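Local coordinates for DyP-type peroxidase (Pleurotus ostreatus PC15, PDB 6FSK), which probably acts as a heme-dependent, dye-decolorizing-type peroxidase that uses peroxide to oxidise substrates, probably including Mn(II) at a non-canonical site, at residues 310-316 with 331-337; 341-345 with 410-414; 349-353 with 391-396. The protein carries 1 engineered substitution. All blocks are in the same frame, centred on the assembly; numbering follows the deposited sequence.

Interaction 1: residues 310-316 with 331-337. With HEM (protoporphyrin IX containing Fe), chain C.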
loop_
_atom_site.group_PDB
_atom_site.type_symbol
_atom_site.label_atom_id
_atom_site.label_comp_id
_atom_site.label_asym_id
_atom_site.label_seq_id
_atom_site.Cartn_x
_atom_site.Cartn_y
_atom_site.Cartn_z
ATOM N N PHE A 310 -2.804 -1.145 -20.427
ATOM C CA PHE A 310 -2.584 0.241 -20.909
ATOM C C PHE A 310 -1.240 0.653 -20.365
ATOM O O PHE A 310 -0.745 0.047 -19.381
ATOM C CB PHE A 310 -3.670 1.215 -20.468
ATOM C CG PHE A 310 -3.838 1.320 -18.954
ATOM C CD1 PHE A 310 -4.650 0.456 -18.293
ATOM C CD2 PHE A 310 -3.167 2.297 -18.248
ATOM C CE1 PHE A 310 -4.819 0.538 -16.932
ATOM C CE2 PHE A 310 -3.323 2.405 -16.915
ATOM C CZ PHE A 310 -4.127 1.547 -16.268
ATOM N N ASP A 311 -0.579 1.592 -21.032
ATOM C CA ASP A 311 0.721 2.028 -20.621
ATOM C C ASP A 311 0.908 3.552 -20.678
ATOM O O ASP A 311 1.980 4.035 -20.423
ATOM C CB ASP A 311 1.807 1.315 -21.407
ATOM C CG ASP A 311 1.707 1.572 -22.912
ATOM O OD1 ASP A 311 0.941 2.397 -23.400
ATOM O OD2 ASP A 311 2.414 0.885 -23.672
ATOM N N PHE A 312 -0.161 4.287 -21.020
ATOM C CA PHE A 312 -0.127 5.749 -21.245
ATOM C C PHE A 312 0.538 6.213 -22.566
ATOM O O PHE A 312 0.606 7.414 -22.830
ATOM C CB PHE A 312 0.396 6.566 -20.050
ATOM C CG PHE A 312 -0.221 6.179 -18.715
ATOM C CD1 PHE A 312 -1.546 6.283 -18.477
ATOM C CD2 PHE A 312 0.589 5.829 -17.678
ATOM C CE1 PHE A 312 -2.121 5.946 -17.268
ATOM C CE2 PHE A 312 0.048 5.486 -16.425
ATOM C CZ PHE A 312 -1.297 5.570 -16.251
ATOM N N GLY A 313 0.863 5.251 -23.383
ATOM C CA GLY A 313 1.400 5.501 -24.714
ATOM C C GLY A 313 2.523 6.484 -24.683
ATOM O O GLY A 313 3.441 6.402 -23.885
ATOM N N ASP A 314 2.481 7.480 -25.577
ATOM C CA ASP A 314 3.429 8.566 -25.555
ATOM C C ASP A 314 2.710 9.899 -25.170
ATOM O O ASP A 314 3.173 10.995 -25.487
ATOM C CB ASP A 314 4.154 8.725 -26.926
ATOM C CG ASP A 314 3.165 9.048 -28.058
ATOM O OD1 ASP A 314 1.936 9.000 -27.879
ATOM O OD2 ASP A 314 3.642 9.376 -29.177
ATOM N N SER A 315 1.654 9.804 -24.328
ATOM C CA SER A 315 0.864 10.986 -24.027
ATOM C C SER A 315 1.658 12.039 -23.262
ATOM O O SER A 315 1.451 13.244 -23.410
ATOM C CB SER A 315 -0.431 10.612 -23.364
ATOM O OG SER A 315 -0.157 9.838 -22.179
ATOM N N LEU A 316 2.572 11.607 -22.394
ATOM C CA LEU A 316 3.401 12.551 -21.691
ATOM C C LEU A 316 4.259 13.397 -22.628
ATOM O O LEU A 316 4.192 14.656 -22.541
ATOM C CB LEU A 316 4.208 11.915 -20.554
ATOM C CG LEU A 316 5.072 12.882 -19.733
ATOM C CD1 LEU A 316 4.329 13.991 -19.069
ATOM C CD2 LEU A 316 5.875 12.109 -18.724
ATOM N N ARG A 331 -1.127 7.001 -11.911
ATOM C CA ARG A 331 -0.028 7.414 -12.761
ATOM C C ARG A 331 1.154 7.962 -11.981
ATOM O O ARG A 331 2.325 7.798 -12.385
ATOM C CB ARG A 331 -0.556 8.438 -13.815
ATOM C CG ARG A 331 0.380 8.809 -14.962
ATOM C CD ARG A 331 -0.515 9.435 -16.050
ATOM N NE ARG A 331 0.357 9.739 -17.197
ATOM C CZ ARG A 331 -0.128 10.031 -18.393
ATOM N NH1 ARG A 331 -1.428 10.237 -18.520
ATOM N NH2 ARG A 331 0.693 10.169 -19.378
ATOM N N LYS A 332 0.860 8.652 -10.877
ATOM C CA LYS A 332 1.829 9.098 -9.901
ATOM C C LYS A 332 2.495 7.916 -9.208
ATOM O O LYS A 332 3.685 8.008 -8.917
ATOM C CB LYS A 332 1.187 9.986 -8.853
ATOM C CG LYS A 332 0.885 11.370 -9.333
ATOM C CD LYS A 332 2.103 12.318 -9.262
ATOM C CE LYS A 332 1.760 13.766 -9.406
ATOM N NZ LYS A 332 2.952 14.571 -9.145
ATOM N N THR A 333 1.869 6.779 -9.083
ATOM C CA THR A 333 2.403 5.693 -8.289
ATOM C C THR A 333 2.956 4.535 -9.139
ATOM O O THR A 333 3.879 3.899 -8.697
ATOM C CB THR A 333 1.371 5.155 -7.277
ATOM O OG1 THR A 333 0.238 4.647 -7.983
ATOM C CG2 THR A 333 0.975 6.223 -6.203
ATOM N N TYR A 334 2.468 4.396 -10.345
ATOM C CA TYR A 334 3.108 3.512 -11.335
ATOM C C TYR A 334 3.075 4.250 -12.684
ATOM O O TYR A 334 2.096 4.177 -13.439
ATOM C CB TYR A 334 2.435 2.167 -11.444
ATOM C CG TYR A 334 3.031 1.239 -12.498
ATOM C CD1 TYR A 334 4.337 1.286 -12.827
ATOM C CD2 TYR A 334 2.223 0.286 -13.094
ATOM C CE1 TYR A 334 4.837 0.423 -13.824
ATOM C CE2 TYR A 334 2.701 -0.560 -14.040
ATOM C CZ TYR A 334 4.010 -0.500 -14.375
ATOM O OH TYR A 334 4.436 -1.365 -15.420
ATOM N N PRO A 335 4.171 4.912 -13.015
ATOM C CA PRO A 335 4.187 5.787 -14.237
ATOM C C PRO A 335 4.082 5.093 -15.576
ATOM O O PRO A 335 3.851 5.763 -16.595
ATOM C CB PRO A 335 5.523 6.536 -14.099
ATOM C CG PRO A 335 5.717 6.632 -12.613
ATOM C CD PRO A 335 5.263 5.301 -12.098
ATOM N N ARG A 336 4.303 3.783 -15.623
ATOM C CA ARG A 336 4.275 3.075 -16.914
ATOM C C ARG A 336 5.157 3.762 -17.946
ATOM O O ARG A 336 6.327 4.107 -17.672
ATOM C CB ARG A 336 2.829 2.808 -17.395
ATOM C CG ARG A 336 1.989 2.119 -16.265
ATOM C CD ARG A 336 0.622 1.657 -16.738
ATOM N NE ARG A 336 -0.206 1.282 -15.592
ATOM C CZ ARG A 336 -0.975 0.228 -15.524
ATOM N NH1 ARG A 336 -1.179 -0.536 -16.589
ATOM N NH2 ARG A 336 -1.560 -0.056 -14.367
ATOM N N ASN A 337 4.636 3.941 -19.169
ATOM C CA ASN A 337 5.503 4.513 -20.220
ATOM C C ASN A 337 5.920 5.931 -19.982
ATOM O O ASN A 337 6.895 6.423 -20.608
ATOM C CB ASN A 337 4.792 4.497 -21.542
ATOM C CG ASN A 337 4.768 3.202 -22.186
ATOM O OD1 ASN A 337 5.252 2.251 -21.675
ATOM N ND2 ASN A 337 4.259 3.185 -23.447
HETATM C CHA HEM C . -3.523 2.015 -6.973
HETATM C CHB HEM C . -6.516 3.997 -3.755
HETATM C CHC HEM C . -2.750 4.868 -0.886
HETATM C CHD HEM C . 0.306 3.166 -4.239
HETATM C C1A HEM C . -4.700 2.462 -6.370
HETATM C C2A HEM C . -6.020 2.344 -6.906
HETATM C C3A HEM C . -6.863 2.850 -5.994
HETATM C C4A HEM C . -6.052 3.353 -4.928
HETATM C CMA HEM C . -8.338 3.003 -6.132
HETATM C CAA HEM C . -6.358 1.776 -8.275
HETATM C CBA HEM C . -6.705 0.295 -8.361
HETATM C CGA HEM C . -5.518 -0.600 -8.122
HETATM O O1A HEM C . -4.665 -0.750 -8.998
HETATM O O2A HEM C . -5.451 -1.201 -7.019
HETATM C C1B HEM C . -5.770 4.435 -2.658
HETATM C C2B HEM C . -6.270 4.984 -1.481
HETATM C C3B HEM C . -5.242 5.217 -0.623
HETATM C C4B HEM C . -4.045 4.797 -1.364
HETATM C CMB HEM C . -7.715 5.317 -1.206
HETATM C CAB HEM C . -5.155 5.795 0.736
HETATM C CBB HEM C . -6.174 5.833 1.568
HETATM C C1C HEM C . -1.573 4.592 -1.511
HETATM C C2C HEM C . -0.258 4.789 -1.067
HETATM C C3C HEM C . 0.627 4.344 -2.005
HETATM C C4C HEM C . -0.173 3.776 -3.063
HETATM C CMC HEM C . 0.088 5.382 0.272
HETATM C CAC HEM C . 2.112 4.384 -2.099
HETATM C CBC HEM C . 2.876 5.316 -1.491
HETATM C C1D HEM C . -0.531 2.653 -5.234
HETATM C C2D HEM C . 0.047 1.861 -6.363
HETATM C C3D HEM C . -1.068 1.502 -7.109
HETATM C C4D HEM C . -2.207 2.131 -6.461
HETATM C CMD HEM C . 1.454 1.489 -6.611
HETATM C CAD HEM C . -1.102 0.734 -8.425
HETATM C CBD HEM C . -0.881 1.604 -9.621
HETATM C CGD HEM C . -0.790 0.793 -10.890
HETATM O O1D HEM C . -1.540 1.212 -11.807
HETATM O O2D HEM C . -0.128 -0.224 -10.927
HETATM N NA HEM C . -4.694 3.190 -5.179
HETATM N NB HEM C . -4.416 4.400 -2.615
HETATM N NC HEM C . -1.493 4.073 -2.827
HETATM N ND HEM C . -1.842 2.841 -5.387
HETATM FE FE HEM C . -3.109 3.689 -4.052
HETATM O O HOH W 1 -2.772 9.443 -21.086
#
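Arginine often packs the broad face of its guanidinium against an aromatic ring while spending its N-H groups in the plane, and residues 310-316 with 331-337 offer the pattern twice. The Arg331 guanidinium lies flat on the Phe312 ring, centres 4.3 Å apart and planes at 5°, and Arg331 CD stands 3.8 Å from the centroid of the Phe312 ring, a CH-pi contact. With its face occupied, Arg331 points NH2 at Ser315 OG (2.9 Å); a water accepts from Arg331 NH1 (3.0 Å) and donates to Ser315 OG (2.9 Å), while Asp338 provides a salt bridge to NE. The edge of the Phe312 ring faces a carbonyl, Phe312 CD2 to Pro335 O being 3.4 Å. The second segment leaves the proximal helix 329-333, whose His329 is the axial ligand of the heme iron, and turns into helix 337-340 with Arg336 at the N-cap. Arg336 repeats the scheme on Phe310, with centres 3.9 Å apart and planes at 8°. In the guanidinium plane, Arg336 NH1 donates to Phe310 O (2.9 Å) and Arg336 NH2 to the propionate oxygen HEM O1D (2.9 Å), with Asn308 as a further partner. Beside it, Asn337 N donates to Asp311 O (2.9 Å), while Asp311 OD1 accepts from Gly313 N (2.9 Å) in an Asx turn that bends the first segment.

Interaction 2: residues 341-345 with 410-414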
loop_
_atom_site.group_PDB
_atom_site.type_symbol
_atom_site.label_atom_id
_atom_site.label_comp_id
_atom_site.label_asym_id
_atom_site.label_seq_id
_atom_site.Cartn_x
_atom_site.Cartn_y
_atom_site.Cartn_z
ATOM N N GLY A 341 9.032 4.635 -21.307
ATOM C CA GLY A 341 9.111 4.904 -22.767
ATOM C C GLY A 341 10.181 5.939 -22.999
ATOM O O GLY A 341 10.811 6.429 -22.053
ATOM N N PRO A 342 10.342 6.410 -24.271
ATOM C CA PRO A 342 11.224 7.529 -24.537
ATOM C C PRO A 342 10.701 8.794 -23.791
ATOM O O PRO A 342 9.499 8.915 -23.620
ATOM C CB PRO A 342 11.023 7.772 -26.054
ATOM C CG PRO A 342 10.515 6.496 -26.591
ATOM C CD PRO A 342 9.729 5.849 -25.485
ATOM N N PRO A 343 11.573 9.710 -23.361
ATOM C CA PRO A 343 13.009 9.718 -23.643
ATOM C C PRO A 343 13.845 8.915 -22.651
ATOM O O PRO A 343 14.987 8.578 -22.932
ATOM C CB PRO A 343 13.400 11.181 -23.497
ATOM C CG PRO A 343 12.371 11.770 -22.590
ATOM C CD PRO A 343 11.084 10.993 -22.894
ATOM N N LEU A 344 13.336 8.665 -21.449
ATOM C CA LEU A 344 14.185 8.105 -20.411
ATOM C C LEU A 344 14.497 6.609 -20.610
ATOM O O LEU A 344 15.559 6.196 -20.225
ATOM C CB LEU A 344 13.540 8.296 -19.044
ATOM C CG LEU A 344 13.223 9.766 -18.685
ATOM C CD1 LEU A 344 12.470 9.807 -17.318
ATOM C CD2 LEU A 344 14.524 10.512 -18.587
ATOM N N LYS A 345 13.527 5.851 -21.081
ATOM C CA LYS A 345 13.595 4.372 -21.155
ATOM C C LYS A 345 14.126 3.805 -19.829
ATOM O O LYS A 345 15.133 3.035 -19.736
ATOM C CB LYS A 345 14.478 3.954 -22.338
ATOM C CG LYS A 345 14.025 4.536 -23.674
ATOM C CD LYS A 345 13.358 3.484 -24.551
ATOM C CE LYS A 345 14.393 2.530 -25.148
ATOM N NZ LYS A 345 13.945 1.839 -26.394
ATOM N N ALA A 410 10.966 14.887 -14.641
ATOM C CA ALA A 410 11.755 13.701 -14.954
ATOM C C ALA A 410 12.006 13.600 -16.413
ATOM O O ALA A 410 13.183 13.321 -16.808
ATOM C CB ALA A 410 11.060 12.451 -14.495
ATOM N N VAL A 411 10.987 13.812 -17.249
ATOM C CA VAL A 411 11.216 13.636 -18.684
ATOM C C VAL A 411 11.935 14.824 -19.338
ATOM O O VAL A 411 12.706 14.640 -20.284
ATOM C CB VAL A 411 10.010 13.272 -19.520
ATOM C CG1 VAL A 411 9.527 11.927 -19.130
ATOM C CG2 VAL A 411 8.891 14.326 -19.415
ATOM N N THR A 412 11.726 16.034 -18.843
ATOM C CA THR A 412 12.446 17.192 -19.408
ATOM C C THR A 412 13.884 17.238 -18.916
ATOM O O THR A 412 14.691 17.947 -19.538
ATOM C CB THR A 412 11.723 18.507 -19.143
ATOM O OG1 THR A 412 11.612 18.677 -17.749
ATOM C CG2 THR A 412 10.380 18.506 -19.840
ATOM N N SER A 413 14.268 16.390 -17.937
ATOM C CA SER A 413 15.682 16.232 -17.545
ATOM C C SER A 413 16.517 15.824 -18.791
ATOM O O SER A 413 17.668 16.184 -18.842
ATOM C CB SER A 413 15.882 15.203 -16.437
ATOM O OG SER A 413 15.682 13.912 -16.958
ATOM N N ALA A 414 15.911 15.085 -19.729
ATOM C CA ALA A 414 16.636 14.454 -20.836
ATOM C C ALA A 414 16.710 15.338 -22.069
ATOM O O ALA A 414 17.509 15.073 -22.945
ATOM C CB ALA A 414 15.985 13.120 -21.179
#
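Where a proline-rich turn meets the last turn of a helix, van der Waals contact alone can join them, as residues 341-345 and 410-414 illustrate. At Ala410, CB lies 4.1 Å from Leu344 CD1, and the carbonyl O comes 3.6 Å from Leu344 CD2; that same Ala410 O accepts a hydrogen bond from Ser413 OG (2.6 Å) within its own segment. Val411 is the point of closest backbone approach, its CA 6.5 Å from that of Leu344. It touches both partners, with CG1 4.1 Å from Leu344 CD1 and CB 4.2 Å from Pro343 CG. Further on, Ser413 OG approaches Leu344 CD2 at 3.9 Å. Ala414 CB then touches both Pro343 CB and Leu344 CD2, 4.0 Å from each. A cis peptide bond precedes Pro343, and the turn presents both Pro343 and Leu344 to the helix. Around this small patch, Leu339 of helix 337-340 touches Leu344 and Ala410, while helix 315-318 packs Val317 on Pro343 and Leu316 on Val411.

Interaction 3: residues 349-353 with 391-396. With HEM (protoporphyrin IX containing Fe), chain C.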
loop_
_atom_site.group_PDB
_atom_site.type_symbol
_atom_site.label_atom_id
_atom_site.label_comp_id
_atom_site.label_asym_id
_atom_site.label_seq_id
_atom_site.Cartn_x
_atom_site.Cartn_y
_atom_site.Cartn_z
ATOM N N ASP A 349 11.575 -1.127 -12.251
ATOM C CA ASP A 349 11.182 -2.334 -11.466
ATOM C C ASP A 349 11.412 -2.159 -9.968
ATOM O O ASP A 349 10.632 -2.693 -9.212
ATOM C CB ASP A 349 11.896 -3.590 -11.999
ATOM C CG ASP A 349 11.452 -3.953 -13.438
ATOM O OD1 ASP A 349 10.591 -3.316 -14.037
ATOM O OD2 ASP A 349 12.011 -4.959 -13.908
ATOM N N ASN A 350 12.431 -1.375 -9.599
ATOM C CA ASN A 350 12.670 -1.110 -8.198
ATOM C C ASN A 350 11.712 -0.138 -7.579
ATOM O O ASN A 350 11.760 0.027 -6.372
ATOM C CB ASN A 350 14.121 -0.692 -7.947
ATOM C CG ASN A 350 14.436 0.709 -8.433
ATOM O OD1 ASN A 350 13.733 1.312 -9.263
ATOM N ND2 ASN A 350 15.634 1.160 -8.080
ATOM N N ARG A 351 10.797 0.419 -8.306
ATOM C CA ARG A 351 9.763 1.292 -7.757
ATOM C C ARG A 351 8.488 0.530 -7.554
ATOM O O ARG A 351 7.539 1.094 -7.019
ATOM C CB ARG A 351 9.497 2.398 -8.733
ATOM C CG ARG A 351 10.759 3.159 -9.183
ATOM C CD ARG A 351 11.246 4.051 -8.114
ATOM N NE ARG A 351 12.442 4.767 -8.584
ATOM C CZ ARG A 351 13.512 5.021 -7.858
ATOM N NH1 ARG A 351 13.649 4.507 -6.650
ATOM N NH2 ARG A 351 14.487 5.736 -8.370
ATOM N N ARG A 352 8.445 -0.752 -7.883
ATOM C CA ARG A 352 7.207 -1.508 -7.787
ATOM C C ARG A 352 7.000 -1.974 -6.360
ATOM O O ARG A 352 7.956 -2.259 -5.624
ATOM C CB ARG A 352 7.199 -2.717 -8.759
ATOM C CG ARG A 352 7.405 -2.268 -10.190
ATOM C CD ARG A 352 6.413 -1.314 -10.735
ATOM N NE ARG A 352 5.016 -1.790 -10.654
ATOM C CZ ARG A 352 4.424 -2.569 -11.508
ATOM N NH1 ARG A 352 5.101 -3.118 -12.564
ATOM N NH2 ARG A 352 3.173 -2.910 -11.307
ATOM N N ILE A 353 5.716 -2.086 -5.992
ATOM C CA ILE A 353 5.309 -2.571 -4.686
ATOM C C ILE A 353 4.147 -3.475 -4.807
ATOM O O ILE A 353 3.332 -3.362 -5.736
ATOM C CB ILE A 353 4.954 -1.381 -3.710
ATOM C CG1 ILE A 353 3.771 -0.538 -4.274
ATOM C CG2 ILE A 353 6.151 -0.527 -3.423
ATOM C CD1 ILE A 353 3.286 0.504 -3.284
ATOM N N ASP A 391 13.676 2.569 -2.293
ATOM C CA ASP A 391 13.396 2.601 -3.737
ATOM C C ASP A 391 11.926 2.626 -4.040
ATOM O O ASP A 391 11.490 3.156 -5.100
ATOM C CB ASP A 391 13.943 1.362 -4.480
ATOM C CG ASP A 391 15.474 1.288 -4.561
ATOM O OD1 ASP A 391 16.184 2.253 -4.286
ATOM O OD2 ASP A 391 15.960 0.173 -4.936
ATOM N N GLY A 392 11.108 2.026 -3.166
ATOM C CA GLY A 392 9.697 1.858 -3.331
ATOM C C GLY A 392 8.825 2.889 -2.641
ATOM O O GLY A 392 8.781 4.037 -2.995
ATOM N N PHE A 393 8.205 2.400 -1.558
ATOM C CA PHE A 393 7.257 3.260 -0.856
ATOM C C PHE A 393 7.759 4.678 -0.597
ATOM O O PHE A 393 7.072 5.646 -0.871
ATOM C CB PHE A 393 6.843 2.628 0.479
ATOM C CG PHE A 393 6.076 3.609 1.333
ATOM C CD1 PHE A 393 4.703 3.819 1.065
ATOM C CD2 PHE A 393 6.720 4.332 2.329
ATOM C CE1 PHE A 393 4.009 4.795 1.774
ATOM C CE2 PHE A 393 6.010 5.318 3.060
ATOM C CZ PHE A 393 4.653 5.535 2.762
ATOM N N HIS A 394 8.947 4.851 -0.001
ATOM C CA HIS A 394 9.377 6.208 0.320
ATOM C C HIS A 394 9.520 7.072 -0.936
ATOM O O HIS A 394 9.163 8.251 -0.894
ATOM C CB HIS A 394 10.724 6.127 1.078
ATOM C CG HIS A 394 11.256 7.467 1.495
ATOM N ND1 HIS A 394 11.813 8.376 0.608
ATOM C CD2 HIS A 394 11.272 8.053 2.708
ATOM C CE1 HIS A 394 12.207 9.445 1.291
ATOM N NE2 HIS A 394 11.816 9.292 2.551
ATOM N N PHE A 395 10.183 6.526 -1.949
ATOM C CA PHE A 395 10.430 7.238 -3.184
ATOM C C PHE A 395 9.112 7.651 -3.850
ATOM O O PHE A 395 8.917 8.814 -4.282
ATOM C CB PHE A 395 11.299 6.424 -4.091
ATOM C CG PHE A 395 11.815 7.205 -5.248
ATOM C CD1 PHE A 395 11.114 7.278 -6.390
ATOM C CD2 PHE A 395 13.074 7.840 -5.148
ATOM C CE1 PHE A 395 11.600 7.971 -7.526
ATOM C CE2 PHE A 395 13.526 8.572 -6.213
ATOM C CZ PHE A 395 12.820 8.600 -7.413
ATOM N N ILE A 396 8.169 6.727 -3.902
ATOM C CA ILE A 396 6.901 6.974 -4.497
ATOM C C ILE A 396 6.243 8.157 -3.805
ATOM O O ILE A 396 5.694 9.053 -4.483
ATOM C CB ILE A 396 5.951 5.769 -4.428
ATOM C CG1 ILE A 396 6.428 4.568 -5.305
ATOM C CG2 ILE A 396 4.527 6.103 -4.870
ATOM C CD1 ILE A 396 5.800 3.229 -4.940
HETATM C CHA HEM C . -3.523 2.015 -6.973
HETATM C CHB HEM C . -6.516 3.997 -3.755
HETATM C CHC HEM C . -2.750 4.868 -0.886
HETATM C CHD HEM C . 0.306 3.166 -4.239
HETATM C C1A HEM C . -4.700 2.462 -6.370
HETATM C C2A HEM C . -6.020 2.344 -6.906
HETATM C C3A HEM C . -6.863 2.850 -5.994
HETATM C C4A HEM C . -6.052 3.353 -4.928
HETATM C CMA HEM C . -8.338 3.003 -6.132
HETATM C CAA HEM C . -6.358 1.776 -8.275
HETATM C CBA HEM C . -6.705 0.295 -8.361
HETATM C CGA HEM C . -5.518 -0.600 -8.122
HETATM O O1A HEM C . -4.665 -0.750 -8.998
HETATM O O2A HEM C . -5.451 -1.201 -7.019
HETATM C C1B HEM C . -5.770 4.435 -2.658
HETATM C C2B HEM C . -6.270 4.984 -1.481
HETATM C C3B HEM C . -5.242 5.217 -0.623
HETATM C C4B HEM C . -4.045 4.797 -1.364
HETATM C CMB HEM C . -7.715 5.317 -1.206
HETATM C CAB HEM C . -5.155 5.795 0.736
HETATM C CBB HEM C . -6.174 5.833 1.568
HETATM C C1C HEM C . -1.573 4.592 -1.511
HETATM C C2C HEM C . -0.258 4.789 -1.067
HETATM C C3C HEM C . 0.627 4.344 -2.005
HETATM C C4C HEM C . -0.173 3.776 -3.063
HETATM C CMC HEM C . 0.088 5.382 0.272
HETATM C CAC HEM C . 2.112 4.384 -2.099
HETATM C CBC HEM C . 2.876 5.316 -1.491
HETATM C C1D HEM C . -0.531 2.653 -5.234
HETATM C C2D HEM C . 0.047 1.861 -6.363
HETATM C C3D HEM C . -1.068 1.502 -7.109
HETATM C C4D HEM C . -2.207 2.131 -6.461
HETATM C CMD HEM C . 1.454 1.489 -6.611
HETATM C CAD HEM C . -1.102 0.734 -8.425
HETATM C CBD HEM C . -0.881 1.604 -9.621
HETATM C CGD HEM C . -0.790 0.793 -10.890
HETATM O O1D HEM C . -1.540 1.212 -11.807
HETATM O O2D HEM C . -0.128 -0.224 -10.927
HETATM N NA HEM C . -4.694 3.190 -5.179
HETATM N NB HEM C . -4.416 4.400 -2.615
HETATM N NC HEM C . -1.493 4.073 -2.827
HETATM N ND HEM C . -1.842 2.841 -5.387
HETATM FE FE HEM C . -3.109 3.689 -4.052
HETATM O O HOH W 2 15.854 4.892 -4.636
#
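Arg351 NH1 donates a hydrogen bond to Asp391 O (3.0 Å), and a water bridges the same two residues, accepting from Arg351 NH1 (3.0 Å) and donating to Asp391 OD1 (2.7 Å). The direct gap from Arg351 NH1 to Asp391 OD1 is 4.1 Å, too long for a salt bridge; the Asp391 carboxylate instead pairs with Arg226. As in many arginine-aromatic pairs, the guanidinium also lies flat on a ring: Arg351 CZ sits 3.5 Å from the centroid of the Phe395 ring, 10° off its normal, and the planes are tilted by only 4°. Trp400 meets Phe395 edge-to-face. Nearer the heme the contact turns apolar. Gly392, the N-cap of helix 393-401, faces Ile353, whose CG2 is 4.3 Å from Gly392 CA; a side chain here would crowd that methyl. Ile353 CD1 rests 4.1 Å from Ile396 CD1, and both isoleucines line the cofactor, with Ile396 CG2 3.8 Å from HEM CBC and Ile353 CG1 3.9 Å from HEM CMD. Phe393 CD1 approaches HEM CBC at 3.5 Å. Thus the Arg351-Asp391-water cluster marks the partly exposed end, whereas Ile353, Ile396 and Phe393 offer porphyrin methyl and vinyl groups only hydrocarbon, and Arg352 brings charge near a propionate.

In the fold
Chemistry here does not simply follow depth: the mostly buried interaction 1 is the most polar, interaction 3 is partly buried and mixed, and the surface contact, interaction 2, is purely van der Waals. Nor does burial track distance from the chain's centre, about 19 Å for the centre of interaction 1, 27 Å for interaction 2 and 11 Å for interaction 3. Interactions 1 and 3 both reach the heme, one through a charged propionate partner, the other chiefly through apolar side chains, and they touch where Tyr334 meets Arg352 and Thr333 meets Ile396. Both pair arginine with phenylalanine. Interaction 2 adjoins interaction 1 through Leu316 and Val411, while interaction 3 is nested within the chain loop it closes.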